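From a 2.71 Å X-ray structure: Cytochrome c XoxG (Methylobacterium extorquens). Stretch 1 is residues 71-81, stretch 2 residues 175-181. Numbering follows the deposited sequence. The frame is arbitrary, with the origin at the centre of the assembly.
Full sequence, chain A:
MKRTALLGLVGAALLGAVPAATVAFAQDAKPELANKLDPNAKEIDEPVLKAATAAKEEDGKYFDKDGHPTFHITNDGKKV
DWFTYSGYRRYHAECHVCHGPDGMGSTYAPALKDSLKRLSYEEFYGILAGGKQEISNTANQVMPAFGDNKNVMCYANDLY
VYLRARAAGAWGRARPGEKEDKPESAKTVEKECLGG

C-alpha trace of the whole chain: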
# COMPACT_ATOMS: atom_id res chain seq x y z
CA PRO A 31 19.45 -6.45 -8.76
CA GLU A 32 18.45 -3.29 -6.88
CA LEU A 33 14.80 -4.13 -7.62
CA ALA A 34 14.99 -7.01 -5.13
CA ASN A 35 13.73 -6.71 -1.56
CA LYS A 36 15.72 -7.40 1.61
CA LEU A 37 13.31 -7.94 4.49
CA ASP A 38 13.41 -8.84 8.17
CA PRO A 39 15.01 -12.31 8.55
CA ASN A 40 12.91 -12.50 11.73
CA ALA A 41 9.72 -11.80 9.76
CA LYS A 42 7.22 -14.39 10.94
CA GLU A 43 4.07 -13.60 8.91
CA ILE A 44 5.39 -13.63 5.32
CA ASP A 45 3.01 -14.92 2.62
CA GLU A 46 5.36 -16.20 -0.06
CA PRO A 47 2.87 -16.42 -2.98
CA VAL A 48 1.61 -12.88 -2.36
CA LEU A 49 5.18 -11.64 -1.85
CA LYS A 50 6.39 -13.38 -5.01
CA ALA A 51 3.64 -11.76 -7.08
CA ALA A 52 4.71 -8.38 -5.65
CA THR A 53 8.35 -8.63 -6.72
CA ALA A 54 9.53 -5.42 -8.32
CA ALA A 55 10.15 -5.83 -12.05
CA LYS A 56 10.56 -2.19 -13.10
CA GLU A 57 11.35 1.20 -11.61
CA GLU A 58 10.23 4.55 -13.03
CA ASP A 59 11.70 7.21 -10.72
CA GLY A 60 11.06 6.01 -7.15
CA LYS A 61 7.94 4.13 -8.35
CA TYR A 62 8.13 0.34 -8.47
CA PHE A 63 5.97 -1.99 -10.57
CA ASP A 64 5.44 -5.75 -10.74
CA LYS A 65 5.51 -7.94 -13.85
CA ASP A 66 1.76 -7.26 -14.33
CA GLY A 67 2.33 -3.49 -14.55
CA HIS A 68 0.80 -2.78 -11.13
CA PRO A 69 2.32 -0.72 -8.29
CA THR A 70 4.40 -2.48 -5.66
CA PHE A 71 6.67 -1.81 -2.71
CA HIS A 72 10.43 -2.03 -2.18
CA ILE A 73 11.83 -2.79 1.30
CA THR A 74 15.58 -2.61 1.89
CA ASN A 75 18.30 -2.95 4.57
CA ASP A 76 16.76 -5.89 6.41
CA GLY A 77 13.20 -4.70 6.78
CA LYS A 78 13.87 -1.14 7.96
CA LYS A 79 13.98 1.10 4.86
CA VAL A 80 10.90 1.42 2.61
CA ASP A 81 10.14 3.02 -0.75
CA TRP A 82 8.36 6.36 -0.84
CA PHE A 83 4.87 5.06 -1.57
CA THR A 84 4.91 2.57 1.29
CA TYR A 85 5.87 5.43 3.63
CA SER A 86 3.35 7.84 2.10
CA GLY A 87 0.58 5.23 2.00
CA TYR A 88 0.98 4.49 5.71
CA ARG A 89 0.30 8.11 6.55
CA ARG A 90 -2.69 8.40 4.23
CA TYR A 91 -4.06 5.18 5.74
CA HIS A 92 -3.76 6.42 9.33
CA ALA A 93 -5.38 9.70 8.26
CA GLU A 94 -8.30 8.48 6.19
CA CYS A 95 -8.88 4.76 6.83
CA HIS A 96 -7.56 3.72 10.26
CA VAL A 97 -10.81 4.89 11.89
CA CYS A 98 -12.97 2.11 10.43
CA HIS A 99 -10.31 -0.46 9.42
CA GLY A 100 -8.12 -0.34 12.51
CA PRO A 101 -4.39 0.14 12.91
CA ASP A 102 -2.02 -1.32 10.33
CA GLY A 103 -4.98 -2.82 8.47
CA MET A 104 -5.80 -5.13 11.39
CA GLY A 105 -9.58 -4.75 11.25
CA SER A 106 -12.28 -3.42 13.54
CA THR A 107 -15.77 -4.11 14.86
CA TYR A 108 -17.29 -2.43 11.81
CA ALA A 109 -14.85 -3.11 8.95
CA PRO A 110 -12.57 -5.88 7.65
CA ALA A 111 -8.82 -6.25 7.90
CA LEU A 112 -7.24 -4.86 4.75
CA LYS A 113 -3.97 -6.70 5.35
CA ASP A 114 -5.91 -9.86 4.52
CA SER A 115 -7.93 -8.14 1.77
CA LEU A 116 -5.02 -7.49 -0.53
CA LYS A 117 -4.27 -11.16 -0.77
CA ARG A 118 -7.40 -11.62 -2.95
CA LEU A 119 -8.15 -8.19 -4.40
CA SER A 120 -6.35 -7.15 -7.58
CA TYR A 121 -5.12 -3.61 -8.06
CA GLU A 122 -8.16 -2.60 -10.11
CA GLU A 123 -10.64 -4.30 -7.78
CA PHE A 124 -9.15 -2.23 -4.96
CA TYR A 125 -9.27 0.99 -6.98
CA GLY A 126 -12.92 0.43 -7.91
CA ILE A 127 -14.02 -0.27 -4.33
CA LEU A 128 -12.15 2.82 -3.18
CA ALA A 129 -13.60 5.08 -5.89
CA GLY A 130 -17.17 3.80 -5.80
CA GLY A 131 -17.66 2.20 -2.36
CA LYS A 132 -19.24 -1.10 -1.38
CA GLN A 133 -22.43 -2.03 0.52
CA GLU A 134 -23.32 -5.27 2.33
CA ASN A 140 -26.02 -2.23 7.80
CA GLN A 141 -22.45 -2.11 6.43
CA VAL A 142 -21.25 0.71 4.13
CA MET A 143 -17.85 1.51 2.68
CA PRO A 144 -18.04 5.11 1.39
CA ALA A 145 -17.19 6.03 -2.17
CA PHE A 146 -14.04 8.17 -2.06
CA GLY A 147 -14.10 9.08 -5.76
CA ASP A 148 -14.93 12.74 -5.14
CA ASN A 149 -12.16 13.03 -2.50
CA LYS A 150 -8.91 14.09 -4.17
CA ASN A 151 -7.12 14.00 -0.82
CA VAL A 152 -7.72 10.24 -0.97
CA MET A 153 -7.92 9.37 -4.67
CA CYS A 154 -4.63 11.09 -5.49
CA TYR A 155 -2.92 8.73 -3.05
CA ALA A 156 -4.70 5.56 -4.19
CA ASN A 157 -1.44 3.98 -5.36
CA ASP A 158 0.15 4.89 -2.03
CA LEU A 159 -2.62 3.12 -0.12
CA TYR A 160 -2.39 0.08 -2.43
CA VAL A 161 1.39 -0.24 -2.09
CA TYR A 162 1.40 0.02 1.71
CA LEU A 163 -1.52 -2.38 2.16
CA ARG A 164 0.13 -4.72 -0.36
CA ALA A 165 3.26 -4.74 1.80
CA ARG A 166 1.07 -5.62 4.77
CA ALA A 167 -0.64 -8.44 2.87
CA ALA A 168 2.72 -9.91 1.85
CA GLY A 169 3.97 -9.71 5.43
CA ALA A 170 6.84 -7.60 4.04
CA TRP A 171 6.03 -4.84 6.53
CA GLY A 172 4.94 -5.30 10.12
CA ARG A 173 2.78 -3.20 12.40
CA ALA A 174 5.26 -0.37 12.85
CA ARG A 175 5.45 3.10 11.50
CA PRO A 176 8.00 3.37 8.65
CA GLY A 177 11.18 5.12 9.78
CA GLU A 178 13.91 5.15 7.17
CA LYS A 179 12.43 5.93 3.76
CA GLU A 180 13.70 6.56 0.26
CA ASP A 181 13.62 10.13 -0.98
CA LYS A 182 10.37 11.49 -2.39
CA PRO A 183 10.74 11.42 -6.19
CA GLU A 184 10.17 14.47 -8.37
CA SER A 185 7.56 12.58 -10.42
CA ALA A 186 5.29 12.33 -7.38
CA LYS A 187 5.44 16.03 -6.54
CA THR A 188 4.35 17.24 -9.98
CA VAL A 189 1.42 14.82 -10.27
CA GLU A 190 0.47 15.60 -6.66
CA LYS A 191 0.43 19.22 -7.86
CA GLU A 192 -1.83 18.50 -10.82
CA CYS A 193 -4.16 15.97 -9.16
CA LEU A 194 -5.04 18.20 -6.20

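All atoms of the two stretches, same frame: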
# COMPACT_ATOMS: atom_id res chain seq x y z
N PHE A 71 5.79 -2.39 -3.70
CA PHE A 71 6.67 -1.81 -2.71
C PHE A 71 8.13 -2.16 -2.99
O PHE A 71 8.47 -2.80 -3.99
CB PHE A 71 6.27 -2.30 -1.32
CG PHE A 71 6.12 -3.78 -1.24
CD1 PHE A 71 7.22 -4.59 -1.09
CD2 PHE A 71 4.87 -4.36 -1.31
CE1 PHE A 71 7.08 -5.96 -1.01
CE2 PHE A 71 4.72 -5.73 -1.22
CZ PHE A 71 5.83 -6.53 -1.07
N HIS A 72 9.01 -1.74 -2.07
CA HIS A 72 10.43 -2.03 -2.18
C HIS A 72 11.05 -1.77 -0.80
O HIS A 72 11.34 -0.61 -0.47
CB HIS A 72 11.11 -1.20 -3.25
CG HIS A 72 12.56 -1.51 -3.43
ND1 HIS A 72 13.51 -0.54 -3.65
CD2 HIS A 72 13.22 -2.69 -3.41
CE1 HIS A 72 14.70 -1.11 -3.76
NE2 HIS A 72 14.55 -2.42 -3.62
N ILE A 73 11.22 -2.83 -0.02
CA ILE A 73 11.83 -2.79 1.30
C ILE A 73 13.31 -3.12 1.17
O ILE A 73 13.70 -3.95 0.34
CB ILE A 73 11.14 -3.76 2.27
CG1 ILE A 73 9.63 -3.77 2.02
CG2 ILE A 73 11.43 -3.40 3.70
CD1 ILE A 73 8.97 -2.46 2.24
N THR A 74 14.14 -2.48 1.99
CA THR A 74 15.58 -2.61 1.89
C THR A 74 16.20 -2.57 3.29
O THR A 74 15.52 -2.30 4.28
CB THR A 74 16.16 -1.52 0.98
OG1 THR A 74 15.43 -0.30 1.17
CG2 THR A 74 16.06 -1.95 -0.49
N ASN A 75 17.50 -2.88 3.34
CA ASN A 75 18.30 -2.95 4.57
C ASN A 75 17.56 -3.68 5.69
O ASN A 75 17.29 -3.14 6.76
CB ASN A 75 18.74 -1.56 5.02
CG ASN A 75 19.33 -0.75 3.90
OD1 ASN A 75 19.76 -1.30 2.88
ND2 ASN A 75 19.37 0.57 4.07
N ASP A 76 17.26 -4.95 5.41
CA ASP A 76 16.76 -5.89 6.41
C ASP A 76 15.50 -5.38 7.10
O ASP A 76 15.40 -5.35 8.33
CB ASP A 76 17.86 -6.23 7.42
CG ASP A 76 18.74 -7.38 6.96
OD1 ASP A 76 19.73 -7.12 6.24
OD2 ASP A 76 18.45 -8.54 7.30
N GLY A 77 14.53 -4.98 6.28
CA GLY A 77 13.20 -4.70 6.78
C GLY A 77 13.02 -3.37 7.47
O GLY A 77 12.03 -3.19 8.19
N LYS A 78 13.93 -2.42 7.27
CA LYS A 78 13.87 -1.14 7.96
C LYS A 78 13.59 0.03 7.03
O LYS A 78 12.82 0.92 7.38
CB LYS A 78 15.18 -0.90 8.72
CG LYS A 78 15.43 -1.92 9.82
CD LYS A 78 16.49 -1.45 10.80
CE LYS A 78 17.86 -1.30 10.14
NZ LYS A 78 18.49 -2.61 9.79
N LYS A 79 14.19 0.04 5.84
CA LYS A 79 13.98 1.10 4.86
C LYS A 79 12.86 0.70 3.89
O LYS A 79 12.74 -0.47 3.51
CB LYS A 79 15.28 1.37 4.11
CG LYS A 79 15.32 2.69 3.39
CD LYS A 79 16.51 2.79 2.44
CE LYS A 79 16.36 4.01 1.53
NZ LYS A 79 17.62 4.68 1.13
N VAL A 80 12.03 1.67 3.50
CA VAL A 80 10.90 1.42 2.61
C VAL A 80 10.89 2.47 1.50
O VAL A 80 11.39 3.58 1.66
CB VAL A 80 9.54 1.43 3.33
CG1 VAL A 80 9.55 0.48 4.53
CG2 VAL A 80 9.17 2.84 3.74
N ASP A 81 10.31 2.09 0.36
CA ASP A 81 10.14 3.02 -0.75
C ASP A 81 9.18 4.14 -0.36
O ASP A 81 8.47 4.06 0.65
CB ASP A 81 9.63 2.29 -2.00
CG ASP A 81 8.10 2.02 -1.97
OD1 ASP A 81 7.64 1.16 -1.18
OD2 ASP A 81 7.37 2.66 -2.76
N ARG A 175 5.45 2.00 12.45
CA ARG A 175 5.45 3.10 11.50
C ARG A 175 6.76 3.11 10.72
O ARG A 175 7.83 2.86 11.31
CB ARG A 175 5.26 4.43 12.23
CG ARG A 175 5.56 5.67 11.42
CD ARG A 175 5.56 6.90 12.30
NE ARG A 175 4.21 7.42 12.55
CZ ARG A 175 3.60 8.31 11.77
NH1 ARG A 175 4.22 8.79 10.69
NH2 ARG A 175 2.38 8.72 12.07
N PRO A 176 6.74 3.35 9.41
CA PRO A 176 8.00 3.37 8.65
C PRO A 176 8.91 4.50 9.11
O PRO A 176 8.47 5.64 9.24
CB PRO A 176 7.54 3.56 7.20
CG PRO A 176 6.13 3.08 7.19
CD PRO A 176 5.57 3.45 8.53
N GLY A 177 10.16 4.16 9.36
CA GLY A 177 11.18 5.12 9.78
C GLY A 177 11.98 5.57 8.60
O GLY A 177 11.65 6.54 7.89
N GLU A 178 13.10 4.89 8.35
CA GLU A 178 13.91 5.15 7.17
C GLU A 178 13.05 4.99 5.93
O GLU A 178 12.34 4.00 5.77
CB GLU A 178 15.10 4.20 7.14
CG GLU A 178 16.26 4.64 6.24
CD GLU A 178 17.34 3.55 6.08
OE1 GLU A 178 18.21 3.70 5.18
OE2 GLU A 178 17.32 2.55 6.84
N LYS A 179 13.11 5.98 5.05
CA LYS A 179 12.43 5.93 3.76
C LYS A 179 13.43 6.25 2.66
O LYS A 179 14.57 6.66 2.91
CB LYS A 179 11.24 6.90 3.70
CG LYS A 179 11.63 8.38 3.57
CD LYS A 179 10.55 9.31 4.11
CE LYS A 179 10.77 9.64 5.58
NZ LYS A 179 11.84 10.66 5.80
N GLU A 180 12.99 6.05 1.42
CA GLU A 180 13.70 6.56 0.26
C GLU A 180 13.17 7.95 -0.05
O GLU A 180 12.05 8.31 0.31
CB GLU A 180 13.55 5.64 -0.95
CG GLU A 180 13.76 4.16 -0.62
CD GLU A 180 13.69 3.22 -1.82
OE1 GLU A 180 13.31 3.65 -2.93
OE2 GLU A 180 14.04 2.02 -1.63
N ASP A 181 14.00 8.75 -0.72
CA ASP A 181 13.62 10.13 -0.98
C ASP A 181 12.35 10.21 -1.82
O ASP A 181 12.07 9.33 -2.65
CB ASP A 181 14.76 10.87 -1.69
CG ASP A 181 15.87 11.25 -0.73
OD1 ASP A 181 16.56 12.26 -0.99
OD2 ASP A 181 16.05 10.54 0.28

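Stretch 1 folds back on itself as a hairpin. Thr74 N donates to Lys79 O at 2.9 Å, and Lys79 N returns a bond to Thr74 O at 3.1 Å. Gly77 lies in the turn with positive phi, a value that favours glycine.

Stretch 2 runs alongside the 79-81 arm as an extended segment without regular strand structure. Val80 and Lys179 form a single beta bridge, with their CA atoms 4.9 Å apart. Val80 uses both of its backbone polar groups: Val80 N donates to Glu178 O at 3.3 Å, and Glu180 N donates to Val80 O at 3.0 Å. Lys179 CA also lies 3.3 Å from Val80 O, a CA-H...O contact.

The CA-to-CB bond of Val80 (chi1 m) points away from stretch 2. Val80 CG2 still reaches Pro176 CB at 3.9 Å, an apolar contact beside the backbone bonds.

Lys79 is almost fully extended, with chi1 to chi3 all t. This lays its methylene chain along stretch 2: Lys79 CD is 3.4 Å from Glu178 OE1, and Lys79 CE is 3.4 Å from Glu180 CG. Lys79 NZ stays 4.2 Å from Glu178 OE1, so the opposite charges are near each other but beyond a salt bridge. Glu178 is extended too (chi1 and chi2 t), and Glu178 OE1 comes within 3.5 Å of Asn75 ND2.

Glu180 has the largest area covered by the other stretch. With chi1 m and chi2 t, its carboxylate reaches the hairpin. Glu180 OE2 lies 3.3 Å from His72 ND1, approaching the ring obliquely, and Glu180 CD packs 3.7 Å from Asp81 CA. Glu180 OE1 is hydrogen-bonded elsewhere in the structure.

Asp81 adopts chi1 p; its CA-to-CB bond points away from stretch 2, though CB still touches it. Asp81 OD1 accepts a weak hydrogen bond from His72 N at 3.3 Å, and the Asp81 side chain caps the helix that follows.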